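Local coordinates for SusD-like carbohydrate binding protein BF1063 (Bacteroides fragilis NCTC 9343, PDB 3I4G) that probably binds carbohydrate at the outer membrane, as a SusD-family lipoprotein that would help deliver glycans to a partner transporter, at residues A[153-161]-A[519-527]; A[137-145]-A[510-518]. One frame throughout, in Å; residues are numbered along the deposited sequence.

Contact 1 (A[153-161]-A[519-527]); sequences EEANNVTKT and EQNINPNLR. With EDO (1,2-ethanediol), chain J.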
loop_
_atom_site.group_PDB
_atom_site.type_symbol
_atom_site.label_atom_id
_atom_site.label_comp_id
_atom_site.label_asym_id
_atom_site.label_seq_id
_atom_site.Cartn_x
_atom_site.Cartn_y
_atom_site.Cartn_z
ATOM N N GLU A 153 6.299 -27.102 -19.945
ATOM C CA GLU A 153 7.640 -27.648 -19.746
ATOM C C GLU A 153 8.725 -26.581 -19.731
ATOM O O GLU A 153 9.604 -26.595 -18.856
ATOM C CB GLU A 153 7.973 -28.673 -20.832
ATOM N N GLU A 154 8.651 -25.671 -20.694
ATOM C CA GLU A 154 9.604 -24.575 -20.810
ATOM C C GLU A 154 9.607 -23.722 -19.546
ATOM O O GLU A 154 10.664 -23.331 -19.040
ATOM C CB GLU A 154 9.252 -23.734 -22.034
ATOM C CG GLU A 154 9.558 -24.468 -23.337
ATOM C CD GLU A 154 8.940 -23.843 -24.567
ATOM O OE1 GLU A 154 8.098 -22.919 -24.455
ATOM O OE2 GLU A 154 9.292 -24.320 -25.665
ATOM N N ALA A 155 8.410 -23.460 -19.042
ATOM C CA ALA A 155 8.214 -22.673 -17.834
ATOM C C ALA A 155 8.863 -23.339 -16.614
ATOM O O ALA A 155 9.281 -22.656 -15.673
ATOM C CB ALA A 155 6.730 -22.451 -17.592
ATOM N N ASN A 156 8.967 -24.669 -16.636
ATOM C CA ASN A 156 9.549 -25.417 -15.512
ATOM C C ASN A 156 11.084 -25.485 -15.542
ATOM O O ASN A 156 11.698 -26.058 -14.633
ATOM C CB ASN A 156 8.896 -26.828 -15.437
ATOM C CG ASN A 156 7.434 -26.777 -14.980
ATOM O OD1 ASN A 156 6.992 -25.826 -14.320
ATOM N ND2 ASN A 156 6.693 -27.836 -15.276
ATOM N N ASN A 157 11.717 -24.864 -16.538
ATOM C CA ASN A 157 13.170 -24.878 -16.677
ATOM C C ASN A 157 13.834 -23.520 -16.858
ATOM O O ASN A 157 15.025 -23.434 -17.137
ATOM C CB ASN A 157 13.539 -25.821 -17.841
ATOM C CG ASN A 157 13.364 -27.284 -17.459
ATOM O OD1 ASN A 157 14.131 -27.811 -16.657
ATOM N ND2 ASN A 157 12.333 -27.921 -17.994
ATOM N N VAL A 158 13.078 -22.455 -16.635
ATOM C CA VAL A 158 13.649 -21.111 -16.704
ATOM C C VAL A 158 14.690 -20.884 -15.609
ATOM O O VAL A 158 14.687 -21.578 -14.592
ATOM C CB VAL A 158 12.557 -20.012 -16.600
ATOM C CG1 VAL A 158 11.703 -20.041 -17.871
ATOM C CG2 VAL A 158 11.721 -20.160 -15.312
ATOM N N THR A 159 15.585 -19.919 -15.822
ATOM C CA THR A 159 16.620 -19.547 -14.877
ATOM C C THR A 159 16.295 -18.183 -14.254
ATOM O O THR A 159 15.448 -17.449 -14.794
ATOM C CB THR A 159 17.987 -19.466 -15.558
ATOM O OG1 THR A 159 17.905 -18.547 -16.650
ATOM C CG2 THR A 159 18.406 -20.846 -16.079
ATOM N N LYS A 160 16.923 -17.867 -13.131
ATOM C CA LYS A 160 16.736 -16.573 -12.486
ATOM C C LYS A 160 17.520 -15.465 -13.195
ATOM O O LYS A 160 18.621 -15.703 -13.731
ATOM C CB LYS A 160 17.209 -16.594 -11.046
ATOM C CG LYS A 160 16.503 -17.546 -10.119
ATOM C CD LYS A 160 17.142 -17.458 -8.737
ATOM C CE LYS A 160 16.542 -18.424 -7.709
ATOM N NZ LYS A 160 17.082 -18.332 -6.326
ATOM N N THR A 161 16.960 -14.260 -13.177
ATOM C CA THR A 161 17.619 -13.050 -13.618
ATOM C C THR A 161 17.823 -12.248 -12.344
ATOM O O THR A 161 16.958 -12.291 -11.455
ATOM C CB THR A 161 16.778 -12.321 -14.638
ATOM O OG1 THR A 161 16.786 -13.095 -15.851
ATOM C CG2 THR A 161 17.336 -10.911 -14.943
ATOM N N GLU A 519 7.924 -24.309 -6.480
ATOM C CA GLU A 519 8.660 -23.917 -7.683
ATOM C C GLU A 519 10.102 -24.383 -7.588
ATOM O O GLU A 519 10.671 -24.809 -8.599
ATOM C CB GLU A 519 8.490 -22.408 -7.910
ATOM C CG GLU A 519 7.011 -21.990 -7.961
ATOM C CD GLU A 519 6.138 -22.895 -8.833
ATOM O OE1 GLU A 519 6.371 -22.930 -10.062
ATOM O OE2 GLU A 519 5.239 -23.612 -8.315
ATOM N N GLN A 520 10.687 -24.331 -6.393
ATOM C CA GLN A 520 11.997 -24.905 -6.181
ATOM C C GLN A 520 11.963 -26.402 -6.483
ATOM O O GLN A 520 12.918 -26.952 -7.061
ATOM C CB GLN A 520 12.450 -24.722 -4.735
ATOM C CG GLN A 520 12.600 -23.261 -4.288
ATOM C CD GLN A 520 13.420 -23.112 -3.030
ATOM O OE1 GLN A 520 14.399 -23.852 -2.818
ATOM N NE2 GLN A 520 13.035 -22.171 -2.167
ATOM N N ASN A 521 10.876 -27.074 -6.109
ATOM C CA ASN A 521 10.795 -28.521 -6.288
ATOM C C ASN A 521 10.724 -28.900 -7.752
ATOM O O ASN A 521 11.337 -29.888 -8.173
ATOM C CB ASN A 521 9.595 -29.109 -5.530
ATOM C CG ASN A 521 9.776 -29.078 -4.014
ATOM O OD1 ASN A 521 10.853 -28.806 -3.510
ATOM N ND2 ASN A 521 8.705 -29.345 -3.284
ATOM N N ILE A 522 9.987 -28.136 -8.536
ATOM C CA ILE A 522 9.841 -28.409 -9.958
ATOM C C ILE A 522 11.091 -28.101 -10.764
ATOM O O ILE A 522 11.584 -28.912 -11.574
ATOM C CB ILE A 522 8.744 -27.520 -10.558
ATOM C CG1 ILE A 522 7.367 -27.972 -10.083
ATOM C CG2 ILE A 522 8.803 -27.555 -12.080
ATOM C CD1 ILE A 522 6.265 -27.005 -10.412
ATOM N N ASN A 523 11.593 -26.903 -10.524
ATOM C CA ASN A 523 12.647 -26.308 -11.324
ATOM C C ASN A 523 13.957 -26.231 -10.563
ATOM O O ASN A 523 14.112 -25.380 -9.688
ATOM C CB ASN A 523 12.184 -24.921 -11.715
ATOM C CG ASN A 523 13.128 -24.221 -12.673
ATOM O OD1 ASN A 523 14.258 -24.648 -12.916
ATOM N ND2 ASN A 523 12.645 -23.142 -13.240
ATOM N N PRO A 524 14.953 -27.047 -10.967
ATOM C CA PRO A 524 16.182 -27.081 -10.193
ATOM C C PRO A 524 16.938 -25.761 -10.262
ATOM O O PRO A 524 17.715 -25.448 -9.341
ATOM C CB PRO A 524 16.980 -28.220 -10.861
ATOM C CG PRO A 524 16.492 -28.250 -12.243
ATOM C CD PRO A 524 15.047 -27.887 -12.181
ATOM N N ASN A 525 16.658 -24.960 -11.289
ATOM C CA ASN A 525 17.307 -23.651 -11.429
ATOM C C ASN A 525 16.835 -22.624 -10.379
ATOM O O ASN A 525 17.474 -21.583 -10.187
ATOM C CB ASN A 525 17.086 -23.074 -12.821
ATOM C CG ASN A 525 17.579 -23.987 -13.909
ATOM O OD1 ASN A 525 18.723 -24.411 -13.873
ATOM N ND2 ASN A 525 16.724 -24.280 -14.891
ATOM N N LEU A 526 15.728 -22.921 -9.691
ATOM C CA LEU A 526 15.195 -22.032 -8.652
ATOM C C LEU A 526 15.509 -22.511 -7.229
ATOM O O LEU A 526 14.969 -21.981 -6.251
ATOM C CB LEU A 526 13.684 -21.885 -8.825
ATOM C CG LEU A 526 13.212 -21.377 -10.175
ATOM C CD1 LEU A 526 11.710 -21.298 -10.215
ATOM C CD2 LEU A 526 13.875 -20.010 -10.506
ATOM N N ARG A 527 16.387 -23.504 -7.103
ATOM C CA ARG A 527 16.878 -23.963 -5.794
ATOM C C ARG A 527 18.177 -23.253 -5.471
ATOM O O ARG A 527 18.565 -23.160 -4.309
ATOM C CB ARG A 527 17.175 -25.430 -5.804
ATOM C CG ARG A 527 16.021 -26.267 -6.051
ATOM C CD ARG A 527 16.418 -27.730 -6.105
ATOM N NE ARG A 527 15.331 -28.406 -6.775
ATOM C CZ ARG A 527 15.425 -29.517 -7.488
ATOM N NH1 ARG A 527 16.570 -30.187 -7.618
ATOM N NH2 ARG A 527 14.336 -29.954 -8.080
HETATM C C1 EDO J . 8.179 -18.828 -13.040
HETATM O O1 EDO J . 9.184 -19.775 -12.680
HETATM C C2 EDO J . 8.113 -18.664 -14.546
HETATM O O2 EDO J . 7.727 -19.899 -15.191
HETATM O O HOH W 1 9.822 -22.406 -13.091
HETATM O O HOH W 2 12.309 -29.014 -14.368
HETATM O O HOH W 3 16.173 -20.305 -4.506
HETATM O O HOH W 4 18.687 -19.798 -12.000
#
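I522 meets N156 at the last turn of helix 517-522. In the conformer given, its CG2 methyl lies against CB, CG and OD1 of N156, on the side away from ND2. N523 has its CG anti to the backbone N (chi1 -174°), which brings the amide up to the loop after helix 152-155. N523 ND2 donates to V158 O at 2.9 Å, close to the amide plane, with an N-H...O angle of 159°. N523 ND2 also donates to a water that reaches A155 O, so both amide protons have a partner. N523 OD1 accepts from N525 N at 2.9 Å. N525 then packs CB against V158 O at 3.3 Å, and its ND2 gives that oxygen a second, weak bond. N157 O lies 2.9 Å from N525 ND2. A water joins K160 N to N525 O. L526 CD2 touches K160 CG at 3.6 Å. K160 runs on extended, and its NZ shares another water with L526 O. At the surface, a 1,2-ethanediol, probably from the crystallisation liquor, sits beside A155 and V158. Just past the helix, N523 starts an Asx turn, fastening the C-terminal tail of a SusD-like fold to an N-terminal loop.

Contact 2 (A[137-145]-A[510-518]); sequences ASYFKNVPL and DYTWPIPQS
The two segments meet at the end of helix 116-139, where W513 N donates to Y139 O at 2.8 Å in a nearly straight bond (168°), with the donor above the carbonyl plane. T512 CA makes a CH...O contact to the same oxygen.

Y139 and W513 lie side by side and point the same way. The Y139 ring and the six-membered ring of W513 form an offset stack, with planes at 11°. Y139 CB sits over the six-membered ring of W513 in a CH-pi contact. S138 CB covers the other face of the tyrosine ring. F140 is turned across this pair. The edge of W513 points at the F140 face, with W513 CE3 3.6 Å from F140 CZ and the planes at 83°. The three rings thus form an aromatic cluster. It joins the C-terminal end of helix 116-139 to the extended run that leads into helix 517-522, in the largely helical part of this SusD-family protein. Y455 holds W513 NE1 from helix 454-461, which fixes the indole from a third element.

P514 O comes to the edge of the F140 ring, 3.3 Å from F140 CE1, and P516 CD lies obliquely to that ring. A water donates to both F140 O and W513 O and links the two backbones.

K141 leaves the helix with positive phi. Its extended chain runs past T512, with K141 CD 3.6 Å from T512 OG1. K141 NZ then gives a weak bond to Y511 O at 3.3 Å, and a second water bridges the same two atoms. Farther along, I515 CD1 packs on N142 O at 3.8 Å and more loosely on V143 CG1, while W92 of helix 86-109 also touches I515, P516 and V143.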
loop_
_atom_site.group_PDB
_atom_site.type_symbol
_atom_site.label_atom_id
_atom_site.label_comp_id
_atom_site.label_asym_id
_atom_site.label_seq_id
_atom_site.Cartn_x
_atom_site.Cartn_y
_atom_site.Cartn_z
ATOM N N ALA A 137 10.564 -8.222 -8.070
ATOM C CA ALA A 137 11.925 -7.735 -7.827
ATOM C C ALA A 137 12.071 -7.043 -6.469
ATOM O O ALA A 137 13.155 -7.049 -5.914
ATOM C CB ALA A 137 12.367 -6.738 -8.943
ATOM N N SER A 138 10.991 -6.455 -5.953
ATOM C CA SER A 138 11.055 -5.839 -4.647
ATOM C C SER A 138 11.227 -6.854 -3.522
ATOM O O SER A 138 11.901 -6.569 -2.519
ATOM C CB SER A 138 9.781 -5.030 -4.388
ATOM O OG SER A 138 9.661 -3.910 -5.261
ATOM N N TYR A 139 10.641 -8.039 -3.670
ATOM C CA TYR A 139 10.537 -8.969 -2.556
ATOM C C TYR A 139 11.267 -10.289 -2.768
ATOM O O TYR A 139 12.031 -10.711 -1.891
ATOM C CB TYR A 139 9.046 -9.189 -2.240
ATOM C CG TYR A 139 8.314 -7.891 -1.882
ATOM C CD1 TYR A 139 8.740 -7.123 -0.813
ATOM C CD2 TYR A 139 7.235 -7.453 -2.603
ATOM C CE1 TYR A 139 8.095 -5.955 -0.489
ATOM C CE2 TYR A 139 6.565 -6.286 -2.282
ATOM C CZ TYR A 139 7.004 -5.558 -1.209
ATOM O OH TYR A 139 6.354 -4.388 -0.815
ATOM N N PHE A 140 11.023 -10.970 -3.894
ATOM C CA PHE A 140 11.780 -12.178 -4.216
ATOM C C PHE A 140 13.163 -11.847 -4.812
ATOM O O PHE A 140 14.097 -12.634 -4.710
ATOM C CB PHE A 140 11.010 -13.038 -5.211
ATOM C CG PHE A 140 9.685 -13.551 -4.725
ATOM C CD1 PHE A 140 9.599 -14.670 -3.909
ATOM C CD2 PHE A 140 8.506 -12.948 -5.123
ATOM C CE1 PHE A 140 8.390 -15.179 -3.516
ATOM C CE2 PHE A 140 7.283 -13.458 -4.698
ATOM C CZ PHE A 140 7.248 -14.607 -3.935
ATOM N N LYS A 141 13.265 -10.703 -5.486
ATOM C CA LYS A 141 14.508 -10.121 -6.007
ATOM C C LYS A 141 15.066 -10.783 -7.250
ATOM O O LYS A 141 15.118 -10.127 -8.284
ATOM C CB LYS A 141 15.580 -9.992 -4.908
ATOM C CG LYS A 141 15.048 -9.113 -3.761
ATOM C CD LYS A 141 16.086 -8.584 -2.882
ATOM C CE LYS A 141 15.437 -7.662 -1.864
ATOM N NZ LYS A 141 16.446 -7.111 -0.943
ATOM N N ASN A 142 15.486 -12.042 -7.163
ATOM C CA ASN A 142 16.131 -12.738 -8.278
ATOM C C ASN A 142 15.144 -13.791 -8.734
ATOM O O ASN A 142 14.933 -14.773 -8.052
ATOM C CB ASN A 142 17.452 -13.328 -7.803
ATOM C CG ASN A 142 18.287 -12.317 -7.062
ATOM O OD1 ASN A 142 18.577 -11.235 -7.563
ATOM N ND2 ASN A 142 18.684 -12.668 -5.823
ATOM N N VAL A 143 14.529 -13.566 -9.882
ATOM C CA VAL A 143 13.435 -14.408 -10.371
ATOM C C VAL A 143 13.522 -14.537 -11.880
ATOM O O VAL A 143 14.228 -13.765 -12.550
ATOM C CB VAL A 143 12.043 -13.810 -9.977
ATOM C CG1 VAL A 143 11.919 -13.667 -8.428
ATOM C CG2 VAL A 143 11.790 -12.474 -10.658
ATOM N N PRO A 144 12.836 -15.519 -12.473
ATOM C CA PRO A 144 12.833 -15.598 -13.931
ATOM C C PRO A 144 12.197 -14.398 -14.611
ATOM O O PRO A 144 11.109 -13.933 -14.202
ATOM C CB PRO A 144 11.997 -16.851 -14.222
ATOM C CG PRO A 144 12.177 -17.679 -12.967
ATOM C CD PRO A 144 12.157 -16.682 -11.859
ATOM N N LEU A 145 12.879 -13.869 -15.623
ATOM C CA LEU A 145 12.379 -12.770 -16.418
ATOM C C LEU A 145 11.869 -13.389 -17.708
ATOM O O LEU A 145 12.633 -13.713 -18.621
ATOM C CB LEU A 145 13.494 -11.745 -16.633
ATOM C CG LEU A 145 13.101 -10.528 -17.496
ATOM C CD1 LEU A 145 11.942 -9.758 -16.896
ATOM C CD2 LEU A 145 14.281 -9.577 -17.670
ATOM N N ASP A 510 15.289 -11.721 6.104
ATOM C CA ASP A 510 13.915 -11.292 5.826
ATOM C C ASP A 510 13.806 -10.100 4.886
ATOM O O ASP A 510 12.692 -9.692 4.572
ATOM C CB ASP A 510 13.157 -11.126 7.137
ATOM C CG ASP A 510 12.866 -12.455 7.778
ATOM O OD1 ASP A 510 12.442 -13.395 7.058
ATOM O OD2 ASP A 510 13.088 -12.592 8.991
ATOM N N TYR A 511 14.929 -9.563 4.404
ATOM C CA TYR A 511 14.866 -8.623 3.295
ATOM C C TYR A 511 14.546 -9.292 1.957
ATOM O O TYR A 511 14.259 -8.589 0.985
ATOM C CB TYR A 511 16.183 -7.806 3.182
ATOM C CG TYR A 511 16.251 -6.736 4.245
ATOM C CD1 TYR A 511 15.429 -5.629 4.165
ATOM C CD2 TYR A 511 17.140 -6.800 5.276
ATOM C CE1 TYR A 511 15.480 -4.646 5.109
ATOM C CE2 TYR A 511 17.201 -5.801 6.265
ATOM C CZ TYR A 511 16.365 -4.728 6.138
ATOM O OH TYR A 511 16.349 -3.729 7.092
ATOM N N THR A 512 14.596 -10.630 1.887
ATOM C CA THR A 512 14.299 -11.330 0.641
ATOM C C THR A 512 13.336 -12.477 0.941
ATOM O O THR A 512 13.577 -13.283 1.871
ATOM C CB THR A 512 15.567 -11.904 0.026
ATOM O OG1 THR A 512 16.541 -10.870 -0.174
ATOM C CG2 THR A 512 15.276 -12.503 -1.348
ATOM N N TRP A 513 12.257 -12.586 0.183
ATOM C CA TRP A 513 11.349 -13.718 0.325
ATOM C C TRP A 513 11.966 -14.879 -0.462
ATOM O O TRP A 513 12.466 -14.665 -1.555
ATOM C CB TRP A 513 9.978 -13.429 -0.262
ATOM C CG TRP A 513 9.209 -12.287 0.323
ATOM C CD1 TRP A 513 9.499 -11.532 1.419
ATOM C CD2 TRP A 513 7.926 -11.856 -0.125
ATOM N NE1 TRP A 513 8.499 -10.600 1.633
ATOM C CE2 TRP A 513 7.508 -10.793 0.703
ATOM C CE3 TRP A 513 7.079 -12.287 -1.152
ATOM C CZ2 TRP A 513 6.306 -10.139 0.500
ATOM C CZ3 TRP A 513 5.937 -11.630 -1.372
ATOM C CH2 TRP A 513 5.536 -10.578 -0.547
ATOM N N PRO A 514 11.897 -16.115 0.079
ATOM C CA PRO A 514 12.391 -17.279 -0.669
ATOM C C PRO A 514 11.478 -17.602 -1.854
ATOM O O PRO A 514 10.288 -17.274 -1.851
ATOM C CB PRO A 514 12.327 -18.398 0.350
ATOM C CG PRO A 514 11.176 -18.002 1.235
ATOM C CD PRO A 514 11.275 -16.485 1.351
ATOM N N ILE A 515 12.035 -18.242 -2.876
ATOM C CA ILE A 515 11.244 -18.746 -3.949
ATOM C C ILE A 515 10.264 -19.777 -3.365
ATOM O O ILE A 515 10.669 -20.601 -2.557
ATOM C CB ILE A 515 12.154 -19.451 -4.984
ATOM C CG1 ILE A 515 13.195 -18.523 -5.617
ATOM C CG2 ILE A 515 11.294 -20.075 -6.104
ATOM C CD1 ILE A 515 12.630 -17.362 -6.376
ATOM N N PRO A 516 8.989 -19.735 -3.769
ATOM C CA PRO A 516 8.070 -20.703 -3.193
ATOM C C PRO A 516 8.542 -22.148 -3.379
ATOM O O PRO A 516 9.065 -22.507 -4.431
ATOM C CB PRO A 516 6.767 -20.437 -3.952
ATOM C CG PRO A 516 6.868 -18.991 -4.355
ATOM C CD PRO A 516 8.304 -18.791 -4.657
ATOM N N GLN A 517 8.313 -22.955 -2.352
ATOM C CA GLN A 517 8.827 -24.322 -2.308
ATOM C C GLN A 517 8.373 -25.143 -3.503
ATOM O O GLN A 517 9.168 -25.934 -4.041
ATOM C CB GLN A 517 8.388 -25.030 -1.022
ATOM C CG GLN A 517 9.053 -26.359 -0.782
ATOM C CD GLN A 517 10.533 -26.210 -0.575
ATOM O OE1 GLN A 517 10.965 -25.461 0.318
ATOM N NE2 GLN A 517 11.328 -26.930 -1.381
ATOM N N SER A 518 7.130 -24.971 -3.930
ATOM C CA SER A 518 6.655 -25.797 -5.045
ATOM C C SER A 518 7.472 -25.551 -6.310
ATOM O O SER A 518 7.655 -26.467 -7.150
ATOM C CB SER A 518 5.183 -25.530 -5.319
ATOM O OG SER A 518 4.953 -24.198 -5.695
HETATM O O HOH W 5 14.172 -15.169 -3.616
HETATM O O HOH W 6 14.521 -5.741 0.660
#

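Overall arrangement
From the N terminus, the chain first passes 137-145 at the end of helix 116-139, then 153-161 after the short helix 152-155. Some 350 residues follow before it returns at 510-518 and ends at 519-527. Contact 2 closes its long loop at 510-518, and contact 1 closes a second at 519-527. The segments alternate, so the two loops cross. The centres are about 13 Å apart. T161 N and V143 O probably hydrogen-bond, and V158 packs on P144, so the early segments also meet each other. Q520 NE2 hydrogen-bonds I515 O between the late segments. Together they tie the C-terminal tail and helix 517-522 to the N-terminal helical part.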